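Local coordinates for protein SmhB (Serratia marcescens, PDB 6ZZ5) that serves as the B component of a tripartite alpha-pore-forming toxin, here in its soluble form, and probably inserts into target membranes during pore assembly, at residues A[189-199]-A[211-222]. Residues are numbered along the deposited sequence; the frame is centred on the assembly and turned at random.
Sequences GGAIVTAIGAV and VVMGGIAMMTAG
Met-218 bends at chi3 (70°) and brings its CE methyl against two neighbouring side chains of the antiparallel partner strand, Ile-192 CG2 at 3.7 Å and Thr-194 CG2 at 3.9 Å. It lies alongside Thr-194, both pointing the same way, but crosses Ile-192 obliquely. Further along this face Ile-196 turns its CG1 to Ile-216 CG2; chi1 at -71° sets CG1 beside the backbone N and CG2 anti to it, where CG2 meets Val-212 CB at 3.9 Å, nearly at right angles. On the opposite face Val-193 CG2 packs against Ala-221 CB at 3.8 Å, and small Ala-195 and Ala-217 pair more loosely. Paired backbone bonds join Ala-191 to Ala-221, Val-193 to Met-219 and Ala-195 to Ala-217. Beyond them Gly-197 N reaches Gly-215 O at 2.8 Å. A type II turn spans Val-212 to Gly-215, and just before it Val-211 O receives Val-199 N at 3.0 Å; Val-199 CG1 rests against Gly-215 CA. This apolar hairpin, consistent with the beta-tongue of ClyA- and HBL-type toxins, forms the centre of a mixed sheet, flanked by strands 227-228 and 339-340. Helix 4-30 covers the Thr-194 and Met-218 face, whereas helix 349-359 packs against Ala-195, Ala-217 and Met-219 on the other.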
loop_
_atom_site.group_PDB
_atom_site.type_symbol
_atom_site.label_atom_id
_atom_site.label_comp_id
_atom_site.label_asym_id
_atom_site.label_seq_id
_atom_site.Cartn_x
_atom_site.Cartn_y
_atom_site.Cartn_z
ATOM N N GLY A 189 -2.000 -16.296 -12.712
ATOM C CA GLY A 189 -0.725 -17.029 -12.693
ATOM C C GLY A 189 0.482 -16.121 -12.511
ATOM O O GLY A 189 1.581 -16.657 -12.459
ATOM N N GLY A 190 0.294 -14.796 -12.465
ATOM C CA GLY A 190 1.378 -13.834 -12.338
ATOM C C GLY A 190 1.766 -13.658 -10.878
ATOM O O GLY A 190 1.149 -14.230 -9.967
ATOM N N ALA A 191 2.799 -12.876 -10.672
ATOM C CA ALA A 191 3.290 -12.557 -9.328
ATOM C C ALA A 191 3.810 -11.123 -9.318
ATOM O O ALA A 191 4.086 -10.540 -10.395
ATOM C CB ALA A 191 4.365 -13.544 -8.919
ATOM N N ILE A 192 3.901 -10.572 -8.115
ATOM C CA ILE A 192 4.579 -9.300 -7.828
ATOM C C ILE A 192 5.969 -9.658 -7.283
ATOM O O ILE A 192 6.053 -10.496 -6.408
ATOM C CB ILE A 192 3.714 -8.470 -6.883
ATOM C CG1 ILE A 192 2.353 -8.196 -7.535
ATOM C CG2 ILE A 192 4.427 -7.191 -6.463
ATOM C CD1 ILE A 192 2.451 -7.338 -8.732
ATOM N N VAL A 193 7.015 -9.074 -7.838
ATOM C CA VAL A 193 8.420 -9.334 -7.423
ATOM C C VAL A 193 8.942 -8.063 -6.756
ATOM O O VAL A 193 8.755 -6.949 -7.385
ATOM C CB VAL A 193 9.291 -9.666 -8.643
ATOM C CG1 VAL A 193 10.723 -9.919 -8.207
ATOM C CG2 VAL A 193 8.737 -10.864 -9.396
ATOM N N THR A 194 9.656 -8.202 -5.648
ATOM C CA THR A 194 10.082 -7.041 -4.830
ATOM C C THR A 194 11.546 -7.200 -4.477
ATOM O O THR A 194 12.097 -8.331 -4.474
ATOM C CB THR A 194 9.219 -6.824 -3.570
ATOM O OG1 THR A 194 9.399 -7.890 -2.639
ATOM C CG2 THR A 194 7.757 -6.758 -3.892
ATOM N N ALA A 195 12.169 -6.043 -4.263
ATOM C CA ALA A 195 13.570 -5.952 -3.888
ATOM C C ALA A 195 13.768 -4.662 -3.129
ATOM O O ALA A 195 13.011 -3.679 -3.376
ATOM C CB ALA A 195 14.443 -6.025 -5.111
ATOM N N ILE A 196 14.627 -4.750 -2.133
ATOM C CA ILE A 196 14.983 -3.596 -1.267
ATOM C C ILE A 196 16.467 -3.303 -1.407
ATOM O O ILE A 196 17.269 -4.236 -1.361
ATOM C CB ILE A 196 14.558 -3.961 0.168
ATOM C CG1 ILE A 196 13.025 -3.951 0.262
ATOM C CG2 ILE A 196 15.189 -2.992 1.166
ATOM C CD1 ILE A 196 12.480 -4.781 1.394
ATOM N N GLY A 197 16.850 -2.035 -1.555
ATOM C CA GLY A 197 18.274 -1.702 -1.661
ATOM C C GLY A 197 18.508 -0.222 -1.410
ATOM O O GLY A 197 17.546 0.530 -1.261
ATOM N N ALA A 198 19.759 0.197 -1.469
ATOM C CA ALA A 198 20.144 1.594 -1.163
ATOM C C ALA A 198 19.505 2.577 -2.147
ATOM O O ALA A 198 19.421 2.300 -3.345
ATOM C CB ALA A 198 21.640 1.722 -1.109
ATOM N N VAL A 199 19.132 3.743 -1.640
ATOM C CA VAL A 199 18.469 4.825 -2.412
ATOM C C VAL A 199 19.501 5.678 -3.155
ATOM O O VAL A 199 19.077 6.477 -3.973
ATOM C CB VAL A 199 17.629 5.718 -1.483
ATOM C CG1 VAL A 199 16.522 4.893 -0.833
ATOM C CG2 VAL A 199 18.467 6.482 -0.456
ATOM N N VAL A 211 21.395 3.602 3.096
ATOM C CA VAL A 211 19.981 3.806 3.488
ATOM C C VAL A 211 19.100 3.091 2.477
ATOM O O VAL A 211 19.056 3.496 1.314
ATOM C CB VAL A 211 19.654 5.300 3.665
ATOM C CG1 VAL A 211 18.200 5.536 3.988
ATOM C CG2 VAL A 211 20.533 5.893 4.755
ATOM N N VAL A 212 18.425 2.052 2.946
ATOM C CA VAL A 212 17.493 1.248 2.120
ATOM C C VAL A 212 16.059 1.689 2.429
ATOM O O VAL A 212 15.158 1.192 1.834
ATOM C CB VAL A 212 17.703 -0.263 2.350
ATOM C CG1 VAL A 212 19.127 -0.690 2.076
ATOM C CG2 VAL A 212 17.360 -0.693 3.762
ATOM N N MET A 213 15.847 2.551 3.396
ATOM C CA MET A 213 14.514 3.034 3.785
ATOM C C MET A 213 13.893 3.798 2.608
ATOM O O MET A 213 14.495 4.758 2.142
ATOM C CB MET A 213 14.624 3.979 4.970
ATOM C CG MET A 213 13.358 4.077 5.735
ATOM S SD MET A 213 13.550 5.077 7.258
ATOM C CE MET A 213 15.153 4.507 7.706
ATOM N N GLY A 214 12.816 3.272 2.085
ATOM C CA GLY A 214 12.139 3.689 0.842
ATOM C C GLY A 214 12.916 3.302 -0.408
ATOM O O GLY A 214 12.526 3.725 -1.493
ATOM N N GLY A 215 13.909 2.424 -0.290
ATOM C CA GLY A 215 14.659 1.932 -1.464
ATOM C C GLY A 215 14.054 0.650 -1.959
ATOM O O GLY A 215 14.555 -0.408 -1.569
ATOM N N ILE A 216 12.957 0.755 -2.702
ATOM C CA ILE A 216 12.138 -0.409 -3.122
ATOM C C ILE A 216 11.993 -0.461 -4.629
ATOM O O ILE A 216 11.879 0.585 -5.293
ATOM C CB ILE A 216 10.760 -0.431 -2.435
ATOM C CG1 ILE A 216 9.890 0.777 -2.775
ATOM C CG2 ILE A 216 10.962 -0.578 -0.940
ATOM C CD1 ILE A 216 8.465 0.607 -2.386
ATOM N N ALA A 217 11.928 -1.680 -5.112
ATOM C CA ALA A 217 11.507 -1.997 -6.489
ATOM C C ALA A 217 10.354 -3.000 -6.400
ATOM O O ALA A 217 10.395 -3.955 -5.560
ATOM C CB ALA A 217 12.651 -2.538 -7.281
ATOM N N MET A 218 9.345 -2.742 -7.212
ATOM C CA MET A 218 8.267 -3.711 -7.438
ATOM C C MET A 218 8.116 -3.879 -8.955
ATOM O O MET A 218 8.022 -2.894 -9.728
ATOM C CB MET A 218 6.977 -3.239 -6.771
ATOM C CG MET A 218 7.154 -2.847 -5.280
ATOM S SD MET A 218 5.609 -2.542 -4.445
ATOM C CE MET A 218 4.870 -4.160 -4.343
ATOM N N MET A 219 8.050 -5.121 -9.348
ATOM C CA MET A 219 7.966 -5.518 -10.750
ATOM C C MET A 219 6.947 -6.631 -10.840
ATOM O O MET A 219 6.476 -7.072 -9.808
ATOM C CB MET A 219 9.364 -5.951 -11.208
ATOM C CG MET A 219 10.284 -4.764 -11.289
ATOM S SD MET A 219 11.972 -5.222 -11.106
ATOM C CE MET A 219 11.970 -5.758 -9.387
ATOM N N THR A 220 6.593 -7.032 -12.047
ATOM C CA THR A 220 5.645 -8.133 -12.322
ATOM C C THR A 220 6.416 -9.322 -12.907
ATOM O O THR A 220 7.489 -9.150 -13.523
ATOM C CB THR A 220 4.528 -7.672 -13.273
ATOM O OG1 THR A 220 5.147 -7.177 -14.455
ATOM C CG2 THR A 220 3.645 -6.634 -12.632
ATOM N N ALA A 221 5.913 -10.522 -12.650
ATOM C CA ALA A 221 6.388 -11.760 -13.275
ATOM C C ALA A 221 5.145 -12.305 -13.967
ATOM O O ALA A 221 4.061 -12.260 -13.314
ATOM C CB ALA A 221 6.939 -12.712 -12.217
ATOM N N GLY A 222 5.241 -12.707 -15.229
ATOM C CA GLY A 222 4.096 -13.444 -15.811
ATOM C C GLY A 222 4.047 -14.895 -15.300
ATOM O O GLY A 222 4.980 -15.337 -14.577
#